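Local coordinates for translation initiation factor eIF2b-like protein (PDB 4ZEM) that is the beta subunit of eIF2B, a heterodecameric complex assigned to translation initiation and probably acting in guanine-nucleotide exchange on eIF2, at residues Q199-E205 with Y236-R240; P10-W15 with S30-L34; L196-P200 with D284-A290; V57-W62 with A158-E162. One frame throughout, in Å; residues are numbered along the deposited sequence.

Contact 1 (Q199-E205 with Y236-R240)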
loop_
_atom_site.group_PDB
_atom_site.type_symbol
_atom_site.label_atom_id
_atom_site.label_comp_id
_atom_site.label_asym_id
_atom_site.label_seq_id
_atom_site.Cartn_x
_atom_site.Cartn_y
_atom_site.Cartn_z
ATOM N N GLN A 199 8.478 5.175 -15.779
ATOM C CA GLN A 199 8.996 5.605 -14.473
ATOM C C GLN A 199 8.914 4.534 -13.388
ATOM O O GLN A 199 8.215 4.720 -12.398
ATOM C CB GLN A 199 8.263 6.855 -13.988
ATOM C CG GLN A 199 8.377 8.051 -14.908
ATOM C CD GLN A 199 8.276 9.358 -14.147
ATOM O OE1 GLN A 199 8.326 9.373 -12.917
ATOM N NE2 GLN A 199 8.145 10.461 -14.873
ATOM N N PRO A 200 9.621 3.410 -13.580
ATOM C CA PRO A 200 9.508 2.283 -12.647
ATOM C C PRO A 200 9.859 2.620 -11.195
ATOM O O PRO A 200 10.887 3.236 -10.914
ATOM C CB PRO A 200 10.498 1.253 -13.219
ATOM C CG PRO A 200 11.426 2.031 -14.066
ATOM C CD PRO A 200 10.602 3.139 -14.647
ATOM N N SER A 201 8.985 2.196 -10.287
ATOM C CA SER A 201 9.209 2.293 -8.846
ATOM C C SER A 201 9.940 1.046 -8.347
ATOM O O SER A 201 10.280 0.172 -9.145
ATOM C CB SER A 201 7.875 2.441 -8.118
ATOM O OG SER A 201 6.990 1.386 -8.476
ATOM N N LYS A 202 10.167 0.953 -7.038
ATOM C CA LYS A 202 10.805 -0.234 -6.466
ATOM C C LYS A 202 10.038 -1.517 -6.731
ATOM O O LYS A 202 10.639 -2.562 -6.977
ATOM C CB LYS A 202 11.004 -0.075 -4.959
ATOM C CG LYS A 202 12.304 0.589 -4.577
ATOM C CD LYS A 202 13.450 -0.344 -4.954
ATOM C CE LYS A 202 14.811 0.270 -4.696
ATOM N NZ LYS A 202 15.892 -0.737 -4.887
ATOM N N THR A 203 8.715 -1.433 -6.679
ATOM C CA THR A 203 7.869 -2.588 -6.930
ATOM C C THR A 203 8.062 -3.100 -8.355
ATOM O O THR A 203 8.175 -4.302 -8.573
ATOM C CB THR A 203 6.391 -2.253 -6.692
ATOM O OG1 THR A 203 6.217 -1.881 -5.325
ATOM C CG2 THR A 203 5.509 -3.460 -6.997
ATOM N N VAL A 204 8.119 -2.181 -9.315
ATOM C CA VAL A 204 8.334 -2.546 -10.707
ATOM C C VAL A 204 9.747 -3.104 -10.902
ATOM O O VAL A 204 9.947 -4.085 -11.628
ATOM C CB VAL A 204 8.123 -1.341 -11.650
ATOM C CG1 VAL A 204 8.384 -1.746 -13.095
ATOM C CG2 VAL A 204 6.714 -0.793 -11.500
ATOM N N GLU A 205 10.721 -2.495 -10.236
ATOM C CA GLU A 205 12.098 -2.960 -10.334
ATOM C C GLU A 205 12.218 -4.404 -9.843
ATOM O O GLU A 205 12.840 -5.233 -10.503
ATOM C CB GLU A 205 13.037 -2.045 -9.542
ATOM C CG GLU A 205 13.167 -0.630 -10.116
ATOM C CD GLU A 205 14.179 0.231 -9.364
ATOM O OE1 GLU A 205 14.985 -0.329 -8.589
ATOM O OE2 GLU A 205 14.158 1.469 -9.540
ATOM N N TYR A 236 17.985 5.745 -14.355
ATOM C CA TYR A 236 17.881 4.351 -13.944
ATOM C C TYR A 236 19.096 3.525 -14.297
ATOM O O TYR A 236 18.977 2.381 -14.722
ATOM C CB TYR A 236 16.632 3.715 -14.550
ATOM C CG TYR A 236 15.362 4.414 -14.166
ATOM C CD1 TYR A 236 14.775 4.187 -12.934
ATOM C CD2 TYR A 236 14.750 5.305 -15.030
ATOM C CE1 TYR A 236 13.614 4.829 -12.571
ATOM C CE2 TYR A 236 13.587 5.951 -14.676
ATOM C CZ TYR A 236 13.026 5.706 -13.445
ATOM O OH TYR A 236 11.869 6.342 -13.078
ATOM N N ALA A 237 20.272 4.098 -14.097
ATOM C CA ALA A 237 21.504 3.404 -14.409
ATOM C C ALA A 237 21.683 2.140 -13.584
ATOM O O ALA A 237 22.122 1.123 -14.097
ATOM C CB ALA A 237 22.691 4.331 -14.223
ATOM N N ALA A 238 21.359 2.199 -12.301
ATOM C CA ALA A 238 21.510 1.021 -11.462
ATOM C C ALA A 238 20.589 -0.109 -11.894
ATOM O O ALA A 238 21.003 -1.263 -11.986
ATOM C CB ALA A 238 21.261 1.377 -10.009
ATOM N N LEU A 239 19.342 0.240 -12.179
ATOM C CA LEU A 239 18.359 -0.743 -12.592
ATOM C C LEU A 239 18.779 -1.375 -13.900
ATOM O O LEU A 239 18.700 -2.585 -14.069
ATOM C CB LEU A 239 17.005 -0.073 -12.779
ATOM C CG LEU A 239 15.839 -0.915 -13.281
ATOM C CD1 LEU A 239 15.535 -2.000 -12.268
ATOM C CD2 LEU A 239 14.605 -0.076 -13.531
ATOM N N ARG A 240 19.243 -0.543 -14.820
ATOM C CA ARG A 240 19.682 -1.024 -16.117
ATOM C C ARG A 240 20.871 -1.948 -15.970
ATOM O O ARG A 240 20.959 -2.964 -16.642
ATOM C CB ARG A 240 20.003 0.138 -17.054
ATOM C CG ARG A 240 18.763 0.818 -17.600
ATOM C CD ARG A 240 19.084 1.858 -18.654
ATOM N NE ARG A 240 19.587 3.095 -18.076
ATOM C CZ ARG A 240 20.834 3.530 -18.206
ATOM N NH1 ARG A 240 21.714 2.834 -18.905
ATOM N NH2 ARG A 240 21.197 4.668 -17.643
#
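A chi1 of -58° sets the Y236 ring beside its own backbone N and against P200, while L239 holds CG anti to its backbone N (chi1 177°) and presents both methyls to P200 and E205. P200 meets the tyrosine from the opposite direction, over one face. Its CG lies 4.1 Å from the ring centroid of Y236 and 20° off the normal, which defines a CH-pi contact displaced toward the rim. CD of P200 sits 3.7 Å from CZ of Y236, and the hydroxyl OH of Y236 comes 3.3 Å from CA of Q199. Two neighbouring beta-alpha units of the Rossmann-like domain meet here: strand 194-198 turns into helix 202-214 and strand 218-222 leads on to helix 237-246, with S201 and Y236 at the respective N-cap positions. L239 of helix 237-246 reaches across to the other unit, its CD2 3.9 Å from CG of P200 and its CD1 3.5 Å from CG of E205. The extended E205 chain thus lends its methylene part to the apolar contact and carries OE2 near the plane of the Y236 ring, at its edge. L221 of strand 218-222 is touched by P200, Y236 and L239 alike.

Contact 2 (P10-W15 with S30-L34)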
loop_
_atom_site.group_PDB
_atom_site.type_symbol
_atom_site.label_atom_id
_atom_site.label_comp_id
_atom_site.label_asym_id
_atom_site.label_seq_id
_atom_site.Cartn_x
_atom_site.Cartn_y
_atom_site.Cartn_z
ATOM N N PRO A 10 14.725 11.801 13.339
ATOM C CA PRO A 10 15.901 12.036 12.493
ATOM C C PRO A 10 16.013 11.025 11.353
ATOM O O PRO A 10 16.336 11.411 10.233
ATOM C CB PRO A 10 17.063 11.890 13.481
ATOM C CG PRO A 10 16.441 12.204 14.815
ATOM C CD PRO A 10 15.119 11.526 14.731
ATOM N N SER A 11 15.806 9.746 11.658
ATOM C CA SER A 11 15.750 8.700 10.639
ATOM C C SER A 11 14.642 7.689 10.920
ATOM O O SER A 11 14.244 7.496 12.071
ATOM C CB SER A 11 17.091 7.979 10.539
ATOM O OG SER A 11 16.944 6.760 9.837
ATOM N N LEU A 12 14.137 7.059 9.863
ATOM C CA LEU A 12 13.090 6.053 10.007
ATOM C C LEU A 12 13.622 4.854 10.793
ATOM O O LEU A 12 12.934 4.303 11.654
ATOM C CB LEU A 12 12.573 5.601 8.641
ATOM C CG LEU A 12 11.503 4.507 8.653
ATOM C CD1 LEU A 12 10.294 4.972 9.455
ATOM C CD2 LEU A 12 11.095 4.138 7.227
ATOM N N ALA A 13 14.856 4.462 10.490
ATOM C CA ALA A 13 15.512 3.365 11.190
ATOM C C ALA A 13 15.687 3.693 12.668
ATOM O O ALA A 13 15.428 2.857 13.533
ATOM C CB ALA A 13 16.856 3.062 10.551
ATOM N N THR A 14 16.119 4.919 12.952
ATOM C CA THR A 14 16.287 5.367 14.330
ATOM C C THR A 14 14.922 5.487 15.006
ATOM O O THR A 14 14.771 5.157 16.184
ATOM C CB THR A 14 17.036 6.716 14.408
ATOM O OG1 THR A 14 16.326 7.710 13.662
ATOM C CG2 THR A 14 18.443 6.577 13.846
ATOM N N TRP A 15 13.932 5.958 14.251
ATOM C CA TRP A 15 12.568 6.076 14.756
ATOM C C TRP A 15 12.015 4.709 15.149
ATOM O O TRP A 15 11.321 4.574 16.155
ATOM C CB TRP A 15 11.657 6.728 13.708
ATOM C CG TRP A 15 10.219 6.839 14.134
ATOM C CD1 TRP A 15 9.657 7.854 14.848
ATOM C CD2 TRP A 15 9.161 5.905 13.865
ATOM N NE1 TRP A 15 8.318 7.612 15.047
ATOM C CE2 TRP A 15 7.988 6.423 14.453
ATOM C CE3 TRP A 15 9.092 4.685 13.182
ATOM C CZ2 TRP A 15 6.760 5.764 14.381
ATOM C CZ3 TRP A 15 7.871 4.030 13.113
ATOM C CH2 TRP A 15 6.721 4.572 13.709
ATOM N N SER A 30 7.310 12.211 16.480
ATOM C CA SER A 30 8.501 11.980 15.666
ATOM C C SER A 30 8.116 11.546 14.254
ATOM O O SER A 30 8.700 12.007 13.274
ATOM C CB SER A 30 9.415 10.933 16.307
ATOM O OG SER A 30 9.492 11.104 17.709
ATOM N N LEU A 31 7.141 10.647 14.154
ATOM C CA LEU A 31 6.682 10.182 12.850
ATOM C C LEU A 31 6.030 11.322 12.071
ATOM O O LEU A 31 6.241 11.452 10.866
ATOM C CB LEU A 31 5.700 9.016 12.994
ATOM C CG LEU A 31 5.292 8.314 11.693
ATOM C CD1 LEU A 31 6.491 8.111 10.772
ATOM C CD2 LEU A 31 4.583 6.994 11.966
ATOM N N ILE A 32 5.254 12.151 12.768
ATOM C CA ILE A 32 4.615 13.309 12.148
ATOM C C ILE A 32 5.690 14.202 11.550
ATOM O O ILE A 32 5.553 14.706 10.437
ATOM C CB ILE A 32 3.772 14.122 13.162
ATOM C CG1 ILE A 32 2.570 13.314 13.645
ATOM C CG2 ILE A 32 3.287 15.424 12.542
ATOM C CD1 ILE A 32 1.489 13.176 12.614
ATOM N N PHE A 33 6.777 14.362 12.295
ATOM C CA PHE A 33 7.908 15.165 11.855
ATOM C C PHE A 33 8.535 14.585 10.588
ATOM O O PHE A 33 8.862 15.321 9.656
ATOM C CB PHE A 33 8.947 15.266 12.974
ATOM C CG PHE A 33 10.153 16.081 12.613
ATOM C CD1 PHE A 33 10.088 17.463 12.591
ATOM C CD2 PHE A 33 11.355 15.466 12.303
ATOM C CE1 PHE A 33 11.197 18.217 12.262
ATOM C CE2 PHE A 33 12.469 16.213 11.973
ATOM C CZ PHE A 33 12.389 17.590 11.953
ATOM N N LEU A 34 8.702 13.265 10.560
ATOM C CA LEU A 34 9.293 12.588 9.406
ATOM C C LEU A 34 8.423 12.724 8.159
ATOM O O LEU A 34 8.935 12.924 7.056
ATOM C CB LEU A 34 9.547 11.110 9.715
ATOM C CG LEU A 34 10.583 10.834 10.807
ATOM C CD1 LEU A 34 10.702 9.347 11.091
ATOM C CD2 LEU A 34 11.931 11.406 10.401
#
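Two donors grip the carbonyl oxygen of S11, an atom that also lies against CD1 of L34. OG1 of T14 donates to S11 O at 2.6 Å, tilted 34° from the carbonyl plane, and the backbone N of W15 reaches the same face of that plane at 2.7 Å from S11 O. S11 is the N-cap of helix 12-18; its OG accepts a weak bond from A13 N, so the first turn is tied down by both side chain and backbone.

Across the contact there is no hydrogen bond, and the interface is apolar, carried mainly by the indole of W15 and by L34. With chi1 at 178° the ring projects from its helix onto S30 and L31. CB of S30 lies in the indole plane, 3.4 Å from CD1 of W15, whereas CD1 of L31 stands over one face, offset toward the rim. The other methyl of L31, CD2, comes 3.5 Å from CZ2 of W15. L34 packs against the stem of the indole, its CD1 3.8 Å from CB of W15, while its CD2 lies against the P10 end. The indole N-H is taken by S27 O, one helical turn before L31, and S30 OG is bonded to A26 O.

The contact packs helix 12-18 against helix 24-37, a pair at the start of the helical N-terminal region. Helix 43-59 covers the next side, with L52 touching both W15 and L31, and L79 of helix 65-82 lies beyond L31.

Contact 3 (L196-P200 with D284-A290)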
loop_
_atom_site.group_PDB
_atom_site.type_symbol
_atom_site.label_atom_id
_atom_site.label_comp_id
_atom_site.label_asym_id
_atom_site.label_seq_id
_atom_site.Cartn_x
_atom_site.Cartn_y
_atom_site.Cartn_z
ATOM N N LEU A 196 7.402 -2.034 -21.822
ATOM C CA LEU A 196 7.589 -0.614 -21.599
ATOM C C LEU A 196 7.289 -0.321 -20.129
ATOM O O LEU A 196 6.169 -0.517 -19.659
ATOM C CB LEU A 196 6.698 0.193 -22.557
ATOM C CG LEU A 196 6.660 1.731 -22.588
ATOM C CD1 LEU A 196 5.851 2.339 -21.457
ATOM C CD2 LEU A 196 8.056 2.336 -22.658
ATOM N N ALA A 197 8.308 0.122 -19.402
ATOM C CA ALA A 197 8.143 0.461 -17.993
ATOM C C ALA A 197 8.209 1.963 -17.828
ATOM O O ALA A 197 9.264 2.572 -18.024
ATOM C CB ALA A 197 9.213 -0.210 -17.144
ATOM N N TYR A 198 7.093 2.564 -17.430
ATOM C CA TYR A 198 7.045 4.013 -17.346
ATOM C C TYR A 198 7.385 4.422 -15.923
ATOM O O TYR A 198 6.685 4.041 -14.985
ATOM C CB TYR A 198 5.670 4.546 -17.758
ATOM C CG TYR A 198 5.555 6.043 -17.637
ATOM C CD1 TYR A 198 5.850 6.858 -18.727
ATOM C CD2 TYR A 198 5.177 6.650 -16.444
ATOM C CE1 TYR A 198 5.770 8.232 -18.639
ATOM C CE2 TYR A 198 5.092 8.033 -16.346
ATOM C CZ TYR A 198 5.392 8.816 -17.451
ATOM O OH TYR A 198 5.313 10.188 -17.382
ATOM N N GLN A 199 8.478 5.175 -15.779
ATOM C CA GLN A 199 8.996 5.605 -14.473
ATOM C C GLN A 199 8.914 4.534 -13.388
ATOM O O GLN A 199 8.215 4.720 -12.398
ATOM C CB GLN A 199 8.263 6.855 -13.988
ATOM C CG GLN A 199 8.377 8.051 -14.908
ATOM C CD GLN A 199 8.276 9.358 -14.147
ATOM O OE1 GLN A 199 8.326 9.373 -12.917
ATOM N NE2 GLN A 199 8.145 10.461 -14.873
ATOM N N PRO A 200 9.621 3.410 -13.580
ATOM C CA PRO A 200 9.508 2.283 -12.647
ATOM C C PRO A 200 9.859 2.620 -11.195
ATOM O O PRO A 200 10.887 3.236 -10.914
ATOM C CB PRO A 200 10.498 1.253 -13.219
ATOM C CG PRO A 200 11.426 2.031 -14.066
ATOM C CD PRO A 200 10.602 3.139 -14.647
ATOM N N ASP A 284 2.261 8.130 -11.368
ATOM C CA ASP A 284 3.204 9.195 -11.682
ATOM C C ASP A 284 2.638 10.083 -12.789
ATOM O O ASP A 284 1.846 9.623 -13.609
ATOM C CB ASP A 284 4.557 8.612 -12.106
ATOM C CG ASP A 284 5.416 8.204 -10.925
ATOM O OD1 ASP A 284 5.327 8.860 -9.866
ATOM O OD2 ASP A 284 6.186 7.229 -11.057
ATOM N N SER A 285 3.020 11.355 -12.801
ATOM C CA SER A 285 2.550 12.262 -13.843
ATOM C C SER A 285 3.057 11.816 -15.218
ATOM O O SER A 285 4.210 11.400 -15.369
ATOM C CB SER A 285 2.982 13.701 -13.551
ATOM O OG SER A 285 4.310 13.755 -13.068
ATOM N N GLY A 286 2.175 11.893 -16.209
ATOM C CA GLY A 286 2.489 11.505 -17.570
ATOM C C GLY A 286 2.165 10.057 -17.881
ATOM O O GLY A 286 2.184 9.649 -19.044
ATOM N N ALA A 287 1.858 9.279 -16.848
ATOM C CA ALA A 287 1.517 7.872 -17.031
ATOM C C ALA A 287 0.211 7.695 -17.803
ATOM O O ALA A 287 0.074 6.771 -18.600
ATOM C CB ALA A 287 1.428 7.170 -15.682
ATOM N N CYS A 288 -0.743 8.589 -17.564
ATOM C CA CYS A 288 -2.035 8.520 -18.233
ATOM C C CYS A 288 -1.900 8.645 -19.752
ATOM O O CYS A 288 -2.610 7.979 -20.507
ATOM C CB CYS A 288 -2.969 9.602 -17.692
ATOM S SG CYS A 288 -4.656 9.480 -18.311
ATOM N N ILE A 289 -0.983 9.496 -20.192
ATOM C CA ILE A 289 -0.716 9.658 -21.612
ATOM C C ILE A 289 -0.171 8.357 -22.202
ATOM O O ILE A 289 -0.559 7.946 -23.295
ATOM C CB ILE A 289 0.275 10.813 -21.868
ATOM C CG1 ILE A 289 -0.230 12.092 -21.200
ATOM C CG2 ILE A 289 0.465 11.040 -23.360
ATOM C CD1 ILE A 289 0.663 13.296 -21.408
ATOM N N ALA A 290 0.737 7.717 -21.476
ATOM C CA ALA A 290 1.307 6.449 -21.914
ATOM C C ALA A 290 0.232 5.368 -21.933
ATOM O O ALA A 290 0.209 4.505 -22.818
ATOM C CB ALA A 290 2.462 6.045 -21.013
#
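The phenol of Y198 runs nearly straight out from the strand end, with chi1 178° carrying it toward the turn D284-A287, and Y198 OH donates to S285 O at 2.6 Å. The donor lies in the carbonyl plane on a lone pair, at a C=O...O angle of 130°. The acceptor also lies in the plane of the ring, so the bond continues the edge of the phenol and leaves both faces to other groups.

One face takes the start of helix 287-296: CA of A287 sits 4.0 Å from the ring centroid of Y198, a CH-pi contact, and CB of A287 is 3.8 Å from CE2 of Y198. The opposite face is covered by CG of Q199, its sequence neighbour, so the ring is sandwiched. Farther back, CB of A290 approaches CD1 of Y198 at 4.2 Å. The turn is of type II, and its glycine, G286, at positive phi, brings its CA to 3.1 Å from OH of Y198.

The Q199 amide crosses the D284 carboxylate obliquely, the two planes 38° apart, with OE1 of Q199 3.6 Å from OD2 of D284 and no hydrogen bond. Charge on D284 is instead met by K273, which forms a salt bridge with OD1.

Strand 194-198 is an inner strand of the Rossmann-like sheet, running parallel to its neighbours 218-222 and 267-271. Helix 287-296 lies against that sheet with A287 and A290 on F270, while D284 ends strand 281-284 of the small antiparallel sheet and D350 of its strand 349-352 accepts from G286 N.

Contact 4 (V57-W62 with A158-E162)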
loop_
_atom_site.group_PDB
_atom_site.type_symbol
_atom_site.label_atom_id
_atom_site.label_comp_id
_atom_site.label_asym_id
_atom_site.label_seq_id
_atom_site.Cartn_x
_atom_site.Cartn_y
_atom_site.Cartn_z
ATOM N N VAL A 57 -2.115 0.653 20.088
ATOM C CA VAL A 57 -2.875 -0.445 20.677
ATOM C C VAL A 57 -2.230 -0.869 21.994
ATOM O O VAL A 57 -2.915 -1.113 22.984
ATOM C CB VAL A 57 -2.974 -1.653 19.722
ATOM C CG1 VAL A 57 -3.626 -2.837 20.422
ATOM C CG2 VAL A 57 -3.761 -1.273 18.476
ATOM N N ALA A 58 -0.904 -0.944 21.993
ATOM C CA ALA A 58 -0.151 -1.390 23.162
ATOM C C ALA A 58 -0.112 -0.392 24.325
ATOM O O ALA A 58 -0.323 -0.771 25.469
ATOM C CB ALA A 58 1.271 -1.740 22.749
ATOM N N LYS A 59 0.186 0.871 24.040
ATOM C CA LYS A 59 0.438 1.845 25.099
ATOM C C LYS A 59 -0.698 2.815 25.441
ATOM O O LYS A 59 -0.709 3.363 26.541
ATOM C CB LYS A 59 1.690 2.650 24.759
ATOM C CG LYS A 59 2.941 1.804 24.580
ATOM C CD LYS A 59 4.161 2.690 24.401
ATOM C CE LYS A 59 5.453 1.913 24.574
ATOM N NZ LYS A 59 6.617 2.829 24.749
ATOM N N SER A 60 -1.626 3.067 24.520
ATOM C CA SER A 60 -2.715 4.002 24.822
ATOM C C SER A 60 -3.656 3.431 25.893
ATOM O O SER A 60 -3.660 2.226 26.148
ATOM C CB SER A 60 -3.494 4.368 23.556
ATOM O OG SER A 60 -4.371 3.326 23.170
ATOM N N LYS A 61 -4.462 4.301 26.504
ATOM C CA LYS A 61 -5.498 3.891 27.459
ATOM C C LYS A 61 -6.884 3.661 26.843
ATOM O O LYS A 61 -7.411 4.535 26.157
ATOM C CB LYS A 61 -5.629 4.954 28.556
ATOM C CG LYS A 61 -4.363 5.249 29.333
ATOM C CD LYS A 61 -4.568 6.455 30.238
ATOM C CE LYS A 61 -3.245 7.089 30.619
ATOM N NZ LYS A 61 -2.541 6.287 31.655
ATOM N N TRP A 62 -7.391 2.449 27.018
ATOM C CA TRP A 62 -8.702 2.057 26.535
ATOM C C TRP A 62 -9.131 0.825 27.313
ATOM O O TRP A 62 -8.291 0.023 27.708
ATOM C CB TRP A 62 -8.663 1.756 25.035
ATOM C CG TRP A 62 -7.640 0.739 24.658
ATOM C CD1 TRP A 62 -6.332 0.965 24.378
ATOM C CD2 TRP A 62 -7.839 -0.671 24.525
ATOM N NE1 TRP A 62 -5.701 -0.212 24.080
ATOM C CE2 TRP A 62 -6.607 -1.232 24.164
ATOM C CE3 TRP A 62 -8.943 -1.511 24.678
ATOM C CZ2 TRP A 62 -6.443 -2.593 23.951
ATOM C CZ3 TRP A 62 -8.778 -2.860 24.468
ATOM C CH2 TRP A 62 -7.539 -3.389 24.107
ATOM N N ALA A 158 -6.517 -9.671 26.677
ATOM C CA ALA A 158 -6.573 -10.747 25.695
ATOM C C ALA A 158 -6.785 -10.191 24.293
ATOM O O ALA A 158 -6.145 -10.630 23.337
ATOM C CB ALA A 158 -7.674 -11.729 26.047
ATOM N N LEU A 159 -7.674 -9.210 24.184
ATOM C CA LEU A 159 -7.969 -8.577 22.902
ATOM C C LEU A 159 -6.756 -7.786 22.431
ATOM O O LEU A 159 -6.390 -7.842 21.255
ATOM C CB LEU A 159 -9.213 -7.683 23.029
ATOM C CG LEU A 159 -9.816 -6.882 21.862
ATOM C CD1 LEU A 159 -8.993 -5.677 21.431
ATOM C CD2 LEU A 159 -10.171 -7.782 20.678
ATOM N N ARG A 160 -6.124 -7.080 23.365
ATOM C CA ARG A 160 -4.954 -6.265 23.065
ATOM C C ARG A 160 -3.852 -7.104 22.436
ATOM O O ARG A 160 -3.244 -6.702 21.447
ATOM C CB ARG A 160 -4.432 -5.592 24.336
ATOM C CG ARG A 160 -3.281 -4.622 24.113
ATOM C CD ARG A 160 -2.682 -4.189 25.443
ATOM N NE ARG A 160 -1.599 -5.082 25.839
ATOM C CZ ARG A 160 -0.320 -4.729 25.925
ATOM N NH1 ARG A 160 0.052 -3.488 25.649
ATOM N NH2 ARG A 160 0.588 -5.622 26.291
ATOM N N SER A 161 -3.611 -8.277 23.012
ATOM C CA SER A 161 -2.573 -9.176 22.526
ATOM C C SER A 161 -2.864 -9.666 21.114
ATOM O O SER A 161 -1.973 -9.728 20.267
ATOM C CB SER A 161 -2.412 -10.372 23.464
ATOM O OG SER A 161 -1.547 -11.337 22.891
ATOM N N GLU A 162 -4.117 -10.025 20.869
ATOM C CA GLU A 162 -4.513 -10.553 19.569
ATOM C C GLU A 162 -4.451 -9.488 18.468
ATOM O O GLU A 162 -4.057 -9.776 17.335
ATOM C CB GLU A 162 -5.918 -11.153 19.650
ATOM C CG GLU A 162 -6.085 -12.459 18.879
ATOM C CD GLU A 162 -5.290 -13.619 19.473
ATOM O OE1 GLU A 162 -5.321 -14.717 18.878
ATOM O OE2 GLU A 162 -4.638 -13.445 20.526
#
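W62 turns the edge of its six-membered ring to the stem of R160, with CZ2 of W62 3.6 Å from CB of R160 near the indole plane. The two side chains cross at about a right angle. CH2 of the same ring touches L159, 3.8 Å from its CD1. A chi1 of 55° puts the indole between the backbone N and the carbonyl carbon of W62, folding it back onto the last turn of helix 43-59. There NE1 of W62 donates to V57 O at 3.1 Å, a fairly straight bond (160°) whose acceptor lies almost in the ring plane. This fixes the rotation of the indole. The next carbonyl goes to R160: the R160 chain passes V57 O with CG at 3.7 Å from that oxygen, bends at chi3, and brings NH1 to 2.7 Å from A58 O, at the edge of the guanidinium. At an N-H...O angle of 123° that bond is weak. Indole and guanidinium thus each take one of two successive carbonyls at the helix end.

The C-terminal end of helix 43-59 is thereby laid against the long helix 154-182, where V57 also packs on V163 and I167 and A58 on M164. Helix 65-82 joins them through L68, which touches both W62 and L159.

How the contacts relate
Contacts 1 and 3 begin from the same stretch of chain: Q199 and P200 belong to both, and the two centres lie about 13 Å apart. Strand 194-198 ends in contact 3 and passes directly into helix 202-214 of contact 1, so one strand-to-helix junction is packed on two fronts within the Rossmann-like domain. Contacts 2 and 4 belong to the helical part; their centres are about 23 Å apart, and helix 24-37 of one precedes helix 43-59 of the other. Contact 4 lies on the opposite side of the chain's centre from contacts 1 and 3, about 40 and 43 Å away between centres. Contact 2 comes nearer to contact 1, with about 12 Å between nearest atoms against about 26 Å for contact 4.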